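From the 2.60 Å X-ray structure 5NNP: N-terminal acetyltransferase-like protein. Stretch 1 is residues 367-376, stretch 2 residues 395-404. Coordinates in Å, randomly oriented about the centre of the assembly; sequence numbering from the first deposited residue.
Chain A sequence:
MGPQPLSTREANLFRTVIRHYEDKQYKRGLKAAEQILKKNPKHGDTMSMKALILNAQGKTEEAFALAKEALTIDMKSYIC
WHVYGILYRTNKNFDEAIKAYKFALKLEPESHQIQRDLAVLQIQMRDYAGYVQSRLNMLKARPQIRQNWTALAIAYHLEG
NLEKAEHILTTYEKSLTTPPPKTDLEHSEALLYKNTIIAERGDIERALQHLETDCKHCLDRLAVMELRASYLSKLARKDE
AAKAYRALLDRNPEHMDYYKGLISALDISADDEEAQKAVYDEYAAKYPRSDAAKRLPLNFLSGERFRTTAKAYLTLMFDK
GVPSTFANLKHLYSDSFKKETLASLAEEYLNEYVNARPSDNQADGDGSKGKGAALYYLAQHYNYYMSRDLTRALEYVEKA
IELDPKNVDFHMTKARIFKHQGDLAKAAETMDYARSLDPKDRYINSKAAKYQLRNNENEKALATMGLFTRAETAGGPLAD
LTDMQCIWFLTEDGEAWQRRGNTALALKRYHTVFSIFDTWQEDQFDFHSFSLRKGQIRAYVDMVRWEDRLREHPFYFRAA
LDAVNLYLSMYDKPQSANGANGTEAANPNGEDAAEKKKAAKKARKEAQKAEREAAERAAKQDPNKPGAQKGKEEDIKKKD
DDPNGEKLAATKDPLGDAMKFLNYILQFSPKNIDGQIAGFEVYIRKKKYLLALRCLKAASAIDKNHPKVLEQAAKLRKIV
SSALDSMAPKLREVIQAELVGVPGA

Stretch 1 (367-376) GSKGKGAALY
Stretch 2 (395-404) EYVEKAIELD

Two helices of one chain, 369-376 and 395-403, pack nearly antiparallel, with 160° between their N-to-C directions and 8.6 Å between their axes at closest approach. The register is set by Gly372 CA, 5.3 Å from Ala400 CA, and Leu375 CA, 5.7 Å from Tyr396 CA. No hydrogen bond crosses the interface; packing alone accounts for the 407 Å² it buries.

Gly367 leads in without touching the partner. Ser368 sits at the N-cap position (phi/psi -113/24), but its side chain makes no capping bond. Its CA-to-CB bond points toward the other helix, and chi1 p puts OG 3.5 Å from Leu403 CD1, a contact of a polar atom with a methyl group. Its carbonyl starts the helical ladder: Gly372 N donates to Ser368 O at 3.2 Å, and regular helical phi/psi values follow from Lys369 onward.

Lys369 points away. Gly370 makes no contact, and a CB there would point away. Lys371 leaves its backbone sideways in an all-t chain, and the aliphatic part does the packing: CG lies 3.7 Å from Leu403 CD2.

Gly372 is where a bare backbone receives a side chain. Leu403, chi1 t and chi2 p, points toward stretch 1 and brings CD2 to 3.4 Å from Gly372 N. That nitrogen already serves the helix, so the methyl rests against backbone. An ideal CB here would point sideways, 3.8 Å from Leu403 CD2, and there is room for it; the close approach therefore does not prove that glycine is required.

Ala373 and Ala374 stay out of the contact. Gly372 O accepts from Tyr376 N at 2.8 Å. Three residues after Gly372, nearly one turn on, comes the main apolar element: Leu375, buried, rotamer mt, with 106 Å² covered by stretch 2. Its CB meets Ala400 CB at 4.1 Å. CD1 reaches 4.0 Å from Lys399 CB, while CD2 lies 4.2 Å from Tyr396 CD1, at the edge of the ring and near its plane. The backbone joins in, with Leu375 O 3.8 Å from Tyr396 CB. Tyr396 is m at chi1, with chi2 -65°, and leaves its helix sideways. Lys399 (m, t, t, p) starts toward stretch 1, but its end leads away, leaving the charge outside the apolar contact.

Tyr376, chi1 t and chi2 61°, points away; its backbone N lies 4.5 Å from Ala400 CB. The rule is economical: leucines reach across from both helices, Leu403 onto the backbone of Gly372 and Leu375 against Ala400 and Tyr396.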

# COMPACT_ATOMS: atom_id res chain seq x y z
N GLY A 367 36.51 15.77 8.61
CA GLY A 367 37.96 15.88 8.73
C GLY A 367 38.56 14.51 9.01
O GLY A 367 39.54 14.09 8.39
N SER A 368 37.96 13.81 9.96
CA SER A 368 38.29 12.42 10.21
C SER A 368 37.09 11.54 9.85
O SER A 368 36.95 10.43 10.37
CB SER A 368 38.68 12.23 11.67
OG SER A 368 37.69 12.80 12.51
N LYS A 369 36.23 12.03 8.97
CA LYS A 369 34.98 11.31 8.68
C LYS A 369 35.23 9.97 8.01
O LYS A 369 34.52 9.02 8.31
CB LYS A 369 34.03 12.16 7.82
CG LYS A 369 34.59 12.65 6.51
CD LYS A 369 33.49 13.27 5.65
CE LYS A 369 34.02 14.32 4.70
NZ LYS A 369 34.43 15.58 5.43
N GLY A 370 36.22 9.89 7.13
CA GLY A 370 36.63 8.64 6.52
C GLY A 370 36.89 7.55 7.55
O GLY A 370 36.40 6.42 7.40
N LYS A 371 37.64 7.87 8.59
CA LYS A 371 38.00 6.88 9.61
C LYS A 371 36.79 6.43 10.42
O LYS A 371 36.64 5.25 10.74
CB LYS A 371 39.06 7.43 10.57
CG LYS A 371 39.34 6.51 11.73
CD LYS A 371 40.66 6.84 12.42
CE LYS A 371 41.05 5.77 13.44
NZ LYS A 371 42.38 6.00 14.05
N GLY A 372 35.93 7.39 10.76
CA GLY A 372 34.66 7.07 11.40
C GLY A 372 33.84 6.15 10.52
O GLY A 372 33.28 5.16 10.99
N ALA A 373 33.79 6.45 9.23
CA ALA A 373 32.93 5.72 8.30
C ALA A 373 33.38 4.26 8.14
O ALA A 373 32.54 3.36 8.05
CB ALA A 373 32.87 6.44 6.93
N ALA A 374 34.68 4.01 8.11
CA ALA A 374 35.19 2.65 8.04
C ALA A 374 34.98 1.91 9.36
O ALA A 374 34.63 0.74 9.36
CB ALA A 374 36.67 2.64 7.67
N LEU A 375 35.22 2.57 10.48
CA LEU A 375 35.03 1.92 11.77
C LEU A 375 33.55 1.58 11.93
O LEU A 375 33.20 0.51 12.42
CB LEU A 375 35.53 2.80 12.93
CG LEU A 375 37.05 3.02 13.07
CD1 LEU A 375 37.33 4.06 14.14
CD2 LEU A 375 37.79 1.72 13.40
N TYR A 376 32.69 2.49 11.50
CA TYR A 376 31.25 2.28 11.55
C TYR A 376 30.80 1.15 10.64
O TYR A 376 29.85 0.43 10.96
CB TYR A 376 30.51 3.56 11.18
CG TYR A 376 29.01 3.44 11.32
CD1 TYR A 376 28.43 3.16 12.54
CD2 TYR A 376 28.18 3.63 10.23
CE1 TYR A 376 27.06 3.06 12.68
CE2 TYR A 376 26.81 3.53 10.35
CZ TYR A 376 26.26 3.24 11.58
OH TYR A 376 24.89 3.14 11.71
N GLU A 395 33.58 -3.39 19.98
CA GLU A 395 34.87 -2.72 19.94
C GLU A 395 34.91 -1.66 18.86
O GLU A 395 35.34 -0.53 19.11
CB GLU A 395 36.01 -3.71 19.70
CG GLU A 395 36.06 -4.84 20.69
CD GLU A 395 36.97 -5.96 20.22
OE1 GLU A 395 37.48 -5.87 19.08
OE2 GLU A 395 37.17 -6.93 20.99
N TYR A 396 34.46 -2.02 17.65
CA TYR A 396 34.49 -1.10 16.52
C TYR A 396 33.58 0.11 16.72
O TYR A 396 33.95 1.23 16.36
CB TYR A 396 34.10 -1.82 15.23
CG TYR A 396 35.19 -2.67 14.63
CD1 TYR A 396 36.36 -2.11 14.15
CD2 TYR A 396 35.02 -4.04 14.51
CE1 TYR A 396 37.36 -2.90 13.59
CE2 TYR A 396 36.01 -4.83 13.96
CZ TYR A 396 37.17 -4.26 13.50
OH TYR A 396 38.13 -5.06 12.94
N VAL A 397 32.40 -0.10 17.29
CA VAL A 397 31.50 1.02 17.49
C VAL A 397 32.05 1.96 18.56
O VAL A 397 31.90 3.17 18.46
CB VAL A 397 30.07 0.58 17.86
CG1 VAL A 397 29.19 1.77 18.18
CG2 VAL A 397 29.46 -0.21 16.72
N GLU A 398 32.67 1.39 19.59
CA GLU A 398 33.26 2.20 20.65
C GLU A 398 34.42 3.07 20.13
O GLU A 398 34.59 4.21 20.58
CB GLU A 398 33.75 1.32 21.81
CG GLU A 398 32.66 0.88 22.77
CD GLU A 398 31.93 2.05 23.44
OE1 GLU A 398 30.89 1.80 24.08
OE2 GLU A 398 32.38 3.21 23.34
N LYS A 399 35.22 2.52 19.22
CA LYS A 399 36.31 3.28 18.63
C LYS A 399 35.76 4.40 17.78
O LYS A 399 36.32 5.50 17.75
CB LYS A 399 37.22 2.38 17.80
CG LYS A 399 38.13 1.48 18.62
CD LYS A 399 39.34 1.05 17.82
CE LYS A 399 40.16 -0.01 18.54
NZ LYS A 399 39.60 -1.37 18.31
N ALA A 400 34.65 4.13 17.10
CA ALA A 400 33.95 5.12 16.31
C ALA A 400 33.40 6.25 17.19
O ALA A 400 33.57 7.43 16.89
CB ALA A 400 32.84 4.46 15.52
N ILE A 401 32.75 5.87 18.29
CA ILE A 401 32.20 6.83 19.24
C ILE A 401 33.29 7.63 19.99
O ILE A 401 33.08 8.79 20.35
CB ILE A 401 31.29 6.12 20.24
CG1 ILE A 401 30.08 5.54 19.49
CG2 ILE A 401 30.86 7.07 21.35
CD1 ILE A 401 29.13 4.73 20.35
N GLU A 402 34.45 7.02 20.22
CA GLU A 402 35.60 7.79 20.67
C GLU A 402 35.89 8.93 19.70
O GLU A 402 36.17 10.06 20.09
CB GLU A 402 36.85 6.94 20.78
CG GLU A 402 36.96 6.10 22.00
CD GLU A 402 38.38 5.64 22.22
OE1 GLU A 402 38.59 4.80 23.12
OE2 GLU A 402 39.27 6.12 21.48
N LEU A 403 35.84 8.60 18.42
CA LEU A 403 36.23 9.54 17.40
C LEU A 403 35.15 10.59 17.19
O LEU A 403 35.44 11.74 16.87
CB LEU A 403 36.54 8.80 16.10
CG LEU A 403 36.90 9.60 14.85
CD1 LEU A 403 38.13 10.46 15.08
CD2 LEU A 403 37.09 8.65 13.69
N ASP A 404 33.89 10.19 17.38
CA ASP A 404 32.75 11.05 17.08
C ASP A 404 31.64 10.76 18.09
O ASP A 404 30.74 9.98 17.83
CB ASP A 404 32.29 10.80 15.63
CG ASP A 404 31.29 11.84 15.11
OD1 ASP A 404 31.01 12.83 15.81
OD2 ASP A 404 30.80 11.65 13.98